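Local atomic coordinates of CDA peptide synthetase I (Streptomyces coelicolor, PDB entry 5DU9), a protein that belongs to the nonribosomal peptide synthetases and is represented by its condensation domain, a two-lobed fold of the CoA-dependent acyltransferase clan. Residues G29-T34 and R237-T242; R244-P249 and V423-F428; I385-T390 and D408-P413. The protein carries 1 engineered substitution. All blocks are in the same frame, centred on the assembly; numbering follows the deposited sequence.

Contact 1 (G29-T34 and R237-T242); sequences GAHYRT and RALAPT
In both His31 and Leu239, CG is anti to the carbonyl carbon and beside the backbone N (chi1 -68° and -61°). The two side chains lie side by side and point the same way. His31 is the second residue of a type I beta turn that runs from Ala30 to Arg33, just where strand 33-40 begins. The turn is closed by Arg33 N and Ala30 O at 3.0 Å. The other segment is the irregular loop that leads into strand 242-248. The contact thus joins the two lobes of the condensation domain, since the two strands belong to different sheets.

The His31 ring carries the contact. Its ND1 accepts a hydrogen bond from Ala240 N at 3.0 Å. The bond is nearly straight, with an N-H...N angle of 171°, but the donor is tilted from the ring plane. ND1 acts here as an acceptor, which is consistent with a neutral ring that keeps its proton on NE2. Leu239 comes over one face of the same ring in a CH-pi contact. Its CD2 lies 3.8 Å from the ring centroid, offset toward the rim on the side of NE2 and CE1. Leu239 CD2 is 3.5 Å from His31 NE2.

Tyr32 follows in the turn, and its CB points away from the loop. The end of the side chain comes back toward it and only brushes Ala238. The side chain of Tyr32 also packs on Pro389 and on Val19 of helix 14-24, and it is about 4 Å, at nearest atoms, from the bound (2S)-2-amino-N-butyl-propanamide. On the loop side, Ala240 CB meets the His31 ring at its edge, in plane, 3.7 Å from His31 ND1.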
# COMPACT_ATOMS: atom_id res chain seq x y z
N GLY A 29 -12.34 -10.49 -12.82
CA GLY A 29 -11.84 -9.13 -12.77
C GLY A 29 -10.40 -9.05 -12.32
O GLY A 29 -9.85 -10.00 -11.76
N ALA A 30 -9.78 -7.90 -12.57
CA ALA A 30 -8.38 -7.67 -12.20
C ALA A 30 -8.27 -6.53 -11.19
O ALA A 30 -7.21 -5.93 -11.02
CB ALA A 30 -7.55 -7.35 -13.44
N HIS A 31 -9.37 -6.24 -10.51
CA HIS A 31 -9.43 -5.07 -9.64
C HIS A 31 -8.55 -5.18 -8.41
O HIS A 31 -8.25 -4.16 -7.78
CB HIS A 31 -10.87 -4.80 -9.22
CG HIS A 31 -11.75 -4.37 -10.35
ND1 HIS A 31 -11.46 -3.28 -11.14
CD2 HIS A 31 -12.91 -4.88 -10.83
CE1 HIS A 31 -12.40 -3.14 -12.06
NE2 HIS A 31 -13.29 -4.10 -11.90
N TYR A 32 -8.13 -6.39 -8.06
CA TYR A 32 -7.22 -6.58 -6.93
C TYR A 32 -5.79 -6.88 -7.40
O TYR A 32 -4.97 -7.37 -6.63
CB TYR A 32 -7.76 -7.67 -6.00
CG TYR A 32 -8.87 -7.13 -5.13
CD1 TYR A 32 -10.19 -7.10 -5.58
CD2 TYR A 32 -8.61 -6.60 -3.88
CE1 TYR A 32 -11.20 -6.57 -4.81
CE2 TYR A 32 -9.62 -6.07 -3.09
CZ TYR A 32 -10.91 -6.06 -3.56
OH TYR A 32 -11.91 -5.53 -2.78
N ARG A 33 -5.50 -6.55 -8.66
CA ARG A 33 -4.11 -6.47 -9.12
C ARG A 33 -3.49 -5.18 -8.61
O ARG A 33 -4.02 -4.09 -8.83
CB ARG A 33 -4.01 -6.49 -10.65
CG ARG A 33 -4.42 -7.79 -11.34
CD ARG A 33 -3.44 -8.93 -11.10
NE ARG A 33 -2.04 -8.56 -11.30
CZ ARG A 33 -1.32 -8.79 -12.40
NH1 ARG A 33 -1.84 -9.39 -13.46
NH2 ARG A 33 -0.05 -8.41 -12.43
N THR A 34 -2.36 -5.31 -7.92
CA THR A 34 -1.63 -4.16 -7.39
C THR A 34 -0.20 -4.22 -7.88
O THR A 34 0.23 -5.20 -8.48
CB THR A 34 -1.67 -4.14 -5.86
OG1 THR A 34 -1.18 -5.39 -5.35
CG2 THR A 34 -3.09 -3.93 -5.37
N ARG A 237 -18.86 0.65 -6.34
CA ARG A 237 -18.10 -0.52 -5.90
C ARG A 237 -16.60 -0.28 -6.07
O ARG A 237 -16.19 0.64 -6.78
CB ARG A 237 -18.54 -1.76 -6.66
CG ARG A 237 -18.38 -1.66 -8.17
CD ARG A 237 -18.92 -2.90 -8.86
NE ARG A 237 -20.34 -3.11 -8.61
CZ ARG A 237 -21.32 -2.61 -9.36
NH1 ARG A 237 -21.05 -1.87 -10.43
NH2 ARG A 237 -22.59 -2.86 -9.04
N ALA A 238 -15.80 -1.11 -5.41
CA ALA A 238 -14.34 -0.95 -5.43
C ALA A 238 -13.76 -1.37 -6.78
O ALA A 238 -13.97 -2.49 -7.24
CB ALA A 238 -13.71 -1.76 -4.31
N LEU A 239 -13.04 -0.45 -7.40
CA LEU A 239 -12.49 -0.64 -8.74
C LEU A 239 -11.01 -0.29 -8.77
O LEU A 239 -10.56 0.54 -7.99
CB LEU A 239 -13.24 0.22 -9.75
CG LEU A 239 -14.74 -0.02 -9.92
CD1 LEU A 239 -15.34 1.05 -10.82
CD2 LEU A 239 -15.01 -1.41 -10.48
N ALA A 240 -10.28 -0.90 -9.69
CA ALA A 240 -8.88 -0.53 -9.90
C ALA A 240 -8.84 0.96 -10.22
O ALA A 240 -9.63 1.44 -11.03
CB ALA A 240 -8.26 -1.34 -11.02
N PRO A 241 -7.93 1.70 -9.57
CA PRO A 241 -7.93 3.16 -9.73
C PRO A 241 -7.26 3.67 -10.99
O PRO A 241 -6.39 3.01 -11.57
CB PRO A 241 -7.15 3.64 -8.51
CG PRO A 241 -6.20 2.52 -8.22
CD PRO A 241 -6.97 1.27 -8.54
N THR A 242 -7.71 4.84 -11.42
CA THR A 242 -6.92 5.69 -12.29
C THR A 242 -5.89 6.36 -11.40
O THR A 242 -6.25 6.91 -10.36
CB THR A 242 -7.77 6.74 -13.01
OG1 THR A 242 -8.76 6.08 -13.81
CG2 THR A 242 -6.91 7.63 -13.89

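Contact 2 (R244-P249 and V423-F428); sequences RSLGLP and VLQERF
Gln425 and Leu246 bury most of the surface here, with Arg244 adding its backbone carbonyl. Gln425 points from helix 418-437 toward strand 242-248. Its chi1 of 143° lies well away from a staggered value, and beyond CG the chain is extended. The amide then lies against the strand. Leu246 CB is 3.4 Å from Gln425 CD, and Leu246 CD2 is 3.8 Å from Gln425 CG. Leu246 thus rests its CB on the amide of Gln425 and its CD2 on the Gln425 methylene CG, while the two side chains cross at a slant.

The polar end of Gln425 is held by the strand backbone. Its NE2 donates to Arg244 O at 2.9 Å, with an N-H...O angle of 152°. The donor stands above the carbonyl plane, 52° out of it. Arg244 O also takes the backbone N-H of Phe409 on the next strand, so one oxygen serves both the sheet and the helix. Glu426 adds a looser touch, with its OE1 3.8 Å from Leu246 CD2.

The axes of segments 244-248 and 423-428 approach to 9.2 Å and run in roughly the same direction. Strand 242-248 is an outermost strand of the four-stranded sheet and pairs with strand 404-411. Helix 418-437 lies on that sheet, with Leu424, Gln425 and Phe428 packed on Phe409. Phe428 also meets Phe278 of helix 267-283 edge-to-face.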
# COMPACT_ATOMS: atom_id res chain seq x y z
N ARG A 244 -2.77 9.05 -10.78
CA ARG A 244 -2.01 10.22 -11.19
C ARG A 244 -0.96 10.52 -10.14
O ARG A 244 -1.26 10.60 -8.94
CB ARG A 244 -2.92 11.42 -11.43
CG ARG A 244 -3.79 11.30 -12.68
CD ARG A 244 -2.94 11.27 -13.95
NE ARG A 244 -3.76 11.12 -15.16
CZ ARG A 244 -4.11 9.96 -15.70
NH1 ARG A 244 -3.72 8.81 -15.16
NH2 ARG A 244 -4.85 9.94 -16.80
N SER A 245 0.27 10.68 -10.60
CA SER A 245 1.42 10.78 -9.70
C SER A 245 2.08 12.14 -9.84
O SER A 245 2.26 12.65 -10.95
CB SER A 245 2.42 9.66 -10.00
OG SER A 245 3.47 9.66 -9.06
N LEU A 246 2.43 12.74 -8.71
CA LEU A 246 3.08 14.04 -8.68
C LEU A 246 4.36 13.95 -7.86
O LEU A 246 4.33 13.58 -6.70
CB LEU A 246 2.14 15.10 -8.08
CG LEU A 246 2.72 16.49 -7.83
CD1 LEU A 246 3.22 17.11 -9.13
CD2 LEU A 246 1.69 17.39 -7.18
N GLY A 247 5.48 14.27 -8.50
CA GLY A 247 6.76 14.30 -7.82
C GLY A 247 7.01 15.65 -7.17
O GLY A 247 6.89 16.69 -7.82
N LEU A 248 7.36 15.61 -5.88
CA LEU A 248 7.66 16.81 -5.10
C LEU A 248 9.11 16.76 -4.64
O LEU A 248 9.48 15.88 -3.86
CB LEU A 248 6.73 16.93 -3.90
CG LEU A 248 5.23 16.95 -4.17
CD1 LEU A 248 4.47 16.99 -2.86
CD2 LEU A 248 4.85 18.12 -5.06
N PRO A 249 9.94 17.70 -5.10
CA PRO A 249 11.33 17.68 -4.64
C PRO A 249 11.47 18.18 -3.21
O PRO A 249 10.51 18.75 -2.68
CB PRO A 249 12.03 18.62 -5.62
CG PRO A 249 10.98 19.58 -6.02
CD PRO A 249 9.70 18.79 -6.06
N VAL A 423 -5.77 17.90 -11.04
CA VAL A 423 -6.17 19.18 -10.46
C VAL A 423 -6.29 19.09 -8.94
O VAL A 423 -5.78 19.95 -8.22
CB VAL A 423 -7.51 19.65 -11.06
CG1 VAL A 423 -8.01 20.90 -10.37
CG2 VAL A 423 -7.33 19.93 -12.54
N LEU A 424 -6.97 18.05 -8.46
CA LEU A 424 -7.20 17.86 -7.03
C LEU A 424 -5.89 17.71 -6.26
O LEU A 424 -5.71 18.27 -5.18
CB LEU A 424 -8.07 16.63 -6.81
CG LEU A 424 -8.72 16.48 -5.44
CD1 LEU A 424 -9.79 17.54 -5.25
CD2 LEU A 424 -9.32 15.09 -5.31
N GLN A 425 -5.00 16.91 -6.82
CA GLN A 425 -3.73 16.60 -6.19
C GLN A 425 -2.83 17.83 -6.08
O GLN A 425 -2.20 18.04 -5.06
CB GLN A 425 -3.07 15.46 -6.97
CG GLN A 425 -1.59 15.47 -7.14
CD GLN A 425 -1.17 14.34 -8.06
OE1 GLN A 425 -1.00 14.53 -9.27
NE2 GLN A 425 -1.06 13.14 -7.51
N GLU A 426 -2.81 18.67 -7.12
CA GLU A 426 -2.03 19.90 -7.05
C GLU A 426 -2.64 20.86 -6.03
O GLU A 426 -1.91 21.50 -5.26
CB GLU A 426 -1.96 20.57 -8.43
CG GLU A 426 -1.14 21.86 -8.45
CD GLU A 426 0.26 21.68 -7.90
OE1 GLU A 426 1.03 20.89 -8.49
OE2 GLU A 426 0.60 22.32 -6.88
N ARG A 427 -3.97 20.95 -6.01
CA ARG A 427 -4.67 21.79 -5.05
C ARG A 427 -4.38 21.36 -3.62
O ARG A 427 -4.13 22.19 -2.74
CB ARG A 427 -6.18 21.75 -5.30
CG ARG A 427 -6.96 22.75 -4.47
CD ARG A 427 -8.45 22.64 -4.72
NE ARG A 427 -8.77 22.77 -6.14
CZ ARG A 427 -9.88 22.31 -6.70
NH1 ARG A 427 -10.79 21.67 -5.98
NH2 ARG A 427 -10.08 22.48 -8.00
N PHE A 428 -4.42 20.05 -3.39
CA PHE A 428 -4.18 19.53 -2.05
C PHE A 428 -2.76 19.81 -1.59
O PHE A 428 -2.55 20.28 -0.47
CB PHE A 428 -4.43 18.02 -2.00
CG PHE A 428 -3.81 17.36 -0.81
CD1 PHE A 428 -4.29 17.62 0.46
CD2 PHE A 428 -2.75 16.50 -0.96
CE1 PHE A 428 -3.72 17.03 1.56
CE2 PHE A 428 -2.17 15.90 0.14
CZ PHE A 428 -2.66 16.17 1.40
O HOH W 1 -0.39 14.31 -11.61

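Contact 3 (I385-T390 and D408-P413); sequences ISSGPT and DFEGNP
The backbones of Thr390 and Asn412 come close, with their CA atoms 5.7 Å apart, whereas the CA atoms of Ile385 and Asp408 are 8.5 Å apart. Glu410 spans the wider part. Its chain is extended beyond CG, and its carboxylate grips Ser387 with both oxygens. Glu410 OE2 accepts from Ser387 N at 3.0 Å. Glu410 OE1 accepts from Ser387 OG at 2.6 Å, which is short. Both donors come from the syn side, somewhat out of the carboxylate plane. The chi1 of Ser387, 78°, sets OG between the backbone N and the carbonyl carbon, facing OE1. Asn394 ND2 also donates to OE1. These donors around a buried group are consistent with a charged carboxylate.

Segment 385-390 carries the chain from strand 379-384, in the six-stranded sheet of one lobe, to strand 393-398 in the four-stranded sheet of the other. It starts with a classic beta bulge, where Ile385 and Ser386 both face Gly35. Ser387 lines the pocket of (2S)-2-amino-N-butyl-propanamide, so Glu410 is a second-shell residue that holds it.

At the narrow end Asn412 ND2 donates to Thr390 O at 2.9 Å, in the carbonyl plane and on a lone pair. Asn412 OD1 takes Gln414 N in an Asx turn, and Thr390 OG1 takes Asp392 N in an ST turn. Thr390 CG2 packs 3.6 Å from Asn412 N.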
# COMPACT_ATOMS: atom_id res chain seq x y z
N ILE A 385 2.70 1.82 -8.01
CA ILE A 385 2.02 1.79 -9.30
C ILE A 385 0.51 1.76 -9.07
O ILE A 385 -0.23 2.53 -9.68
CB ILE A 385 2.45 0.57 -10.16
CG1 ILE A 385 3.93 0.69 -10.55
CG2 ILE A 385 1.59 0.45 -11.41
CD1 ILE A 385 4.27 1.90 -11.41
N SER A 386 0.08 0.87 -8.18
CA SER A 386 -1.32 0.81 -7.77
C SER A 386 -1.40 0.09 -6.43
O SER A 386 -0.98 -1.06 -6.32
CB SER A 386 -2.18 0.11 -8.81
OG SER A 386 -3.53 0.07 -8.41
N SER A 387 -1.92 0.77 -5.41
CA SER A 387 -1.92 0.22 -4.05
C SER A 387 -3.13 -0.66 -3.76
O SER A 387 -3.11 -1.42 -2.80
CB SER A 387 -1.85 1.36 -3.02
OG SER A 387 -3.10 2.00 -2.84
N GLY A 388 -4.17 -0.57 -4.58
CA GLY A 388 -5.37 -1.36 -4.38
C GLY A 388 -6.60 -0.69 -4.94
O GLY A 388 -6.56 0.50 -5.26
N PRO A 389 -7.70 -1.44 -5.07
CA PRO A 389 -8.94 -0.87 -5.60
C PRO A 389 -9.59 0.09 -4.61
O PRO A 389 -9.30 0.00 -3.42
CB PRO A 389 -9.82 -2.09 -5.85
CG PRO A 389 -9.35 -3.08 -4.86
CD PRO A 389 -7.87 -2.86 -4.71
N THR A 390 -10.45 0.97 -5.11
CA THR A 390 -11.08 1.96 -4.25
C THR A 390 -12.49 2.30 -4.73
O THR A 390 -12.79 2.26 -5.93
CB THR A 390 -10.23 3.25 -4.18
OG1 THR A 390 -10.84 4.19 -3.29
CG2 THR A 390 -10.07 3.87 -5.55
N ASP A 408 0.67 9.98 -5.04
CA ASP A 408 -0.23 9.33 -5.99
C ASP A 408 -1.68 9.51 -5.54
O ASP A 408 -2.03 9.15 -4.41
CB ASP A 408 0.09 7.84 -6.12
CG ASP A 408 1.28 7.58 -7.03
OD1 ASP A 408 2.18 8.43 -7.10
OD2 ASP A 408 1.31 6.51 -7.69
N PHE A 409 -2.49 10.07 -6.42
CA PHE A 409 -3.94 10.09 -6.22
C PHE A 409 -4.53 8.96 -7.05
O PHE A 409 -4.44 8.97 -8.28
CB PHE A 409 -4.54 11.44 -6.62
CG PHE A 409 -4.60 12.43 -5.49
CD1 PHE A 409 -3.53 12.58 -4.62
CD2 PHE A 409 -5.71 13.23 -5.31
CE1 PHE A 409 -3.57 13.50 -3.58
CE2 PHE A 409 -5.77 14.15 -4.27
CZ PHE A 409 -4.70 14.28 -3.41
N GLU A 410 -5.10 7.99 -6.36
CA GLU A 410 -5.69 6.82 -7.00
C GLU A 410 -7.20 6.93 -6.90
O GLU A 410 -7.78 6.71 -5.84
CB GLU A 410 -5.20 5.54 -6.33
CG GLU A 410 -3.68 5.45 -6.19
CD GLU A 410 -3.22 4.14 -5.59
OE1 GLU A 410 -3.96 3.56 -4.77
OE2 GLU A 410 -2.10 3.69 -5.92
N GLY A 411 -7.84 7.27 -8.02
CA GLY A 411 -9.26 7.54 -8.04
C GLY A 411 -10.08 6.45 -8.71
O GLY A 411 -9.69 5.91 -9.74
N ASN A 412 -11.23 6.14 -8.11
CA ASN A 412 -12.22 5.29 -8.75
C ASN A 412 -12.61 5.93 -10.09
O ASN A 412 -13.01 7.09 -10.12
CB ASN A 412 -13.44 5.11 -7.84
CG ASN A 412 -14.51 4.23 -8.47
OD1 ASN A 412 -15.09 4.57 -9.49
ND2 ASN A 412 -14.78 3.10 -7.83
N PRO A 413 -12.50 5.18 -11.19
CA PRO A 413 -12.70 5.79 -12.51
C PRO A 413 -14.14 6.22 -12.80
O PRO A 413 -14.36 6.98 -13.75
CB PRO A 413 -12.26 4.69 -13.48
CG PRO A 413 -12.41 3.42 -12.73
CD PRO A 413 -12.10 3.76 -11.30

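Contact 1 closes before contact 2 opens along the chain, and contact 3 is nested inside the loop closed by contact 2. The centres of contacts 1 and 3 are about 8 Å apart. They join through Leu239 O to Thr390 N and Thr242 N to Gly411 O, both probable hydrogen bonds. Contacts 2 and 3 are about 14 Å apart and share the four-stranded sheet, where strands 242-248 and 404-411 are neighbours; Ser245 OG probably bonds Asp408 OD1. Contacts 1 and 2 lie about 22 Å apart. Contact 1 and segment 385-390 both tie the six-stranded sheet to the four-stranded one, at the lobe junction close to the bound ligand, while contact 2 lies within one lobe.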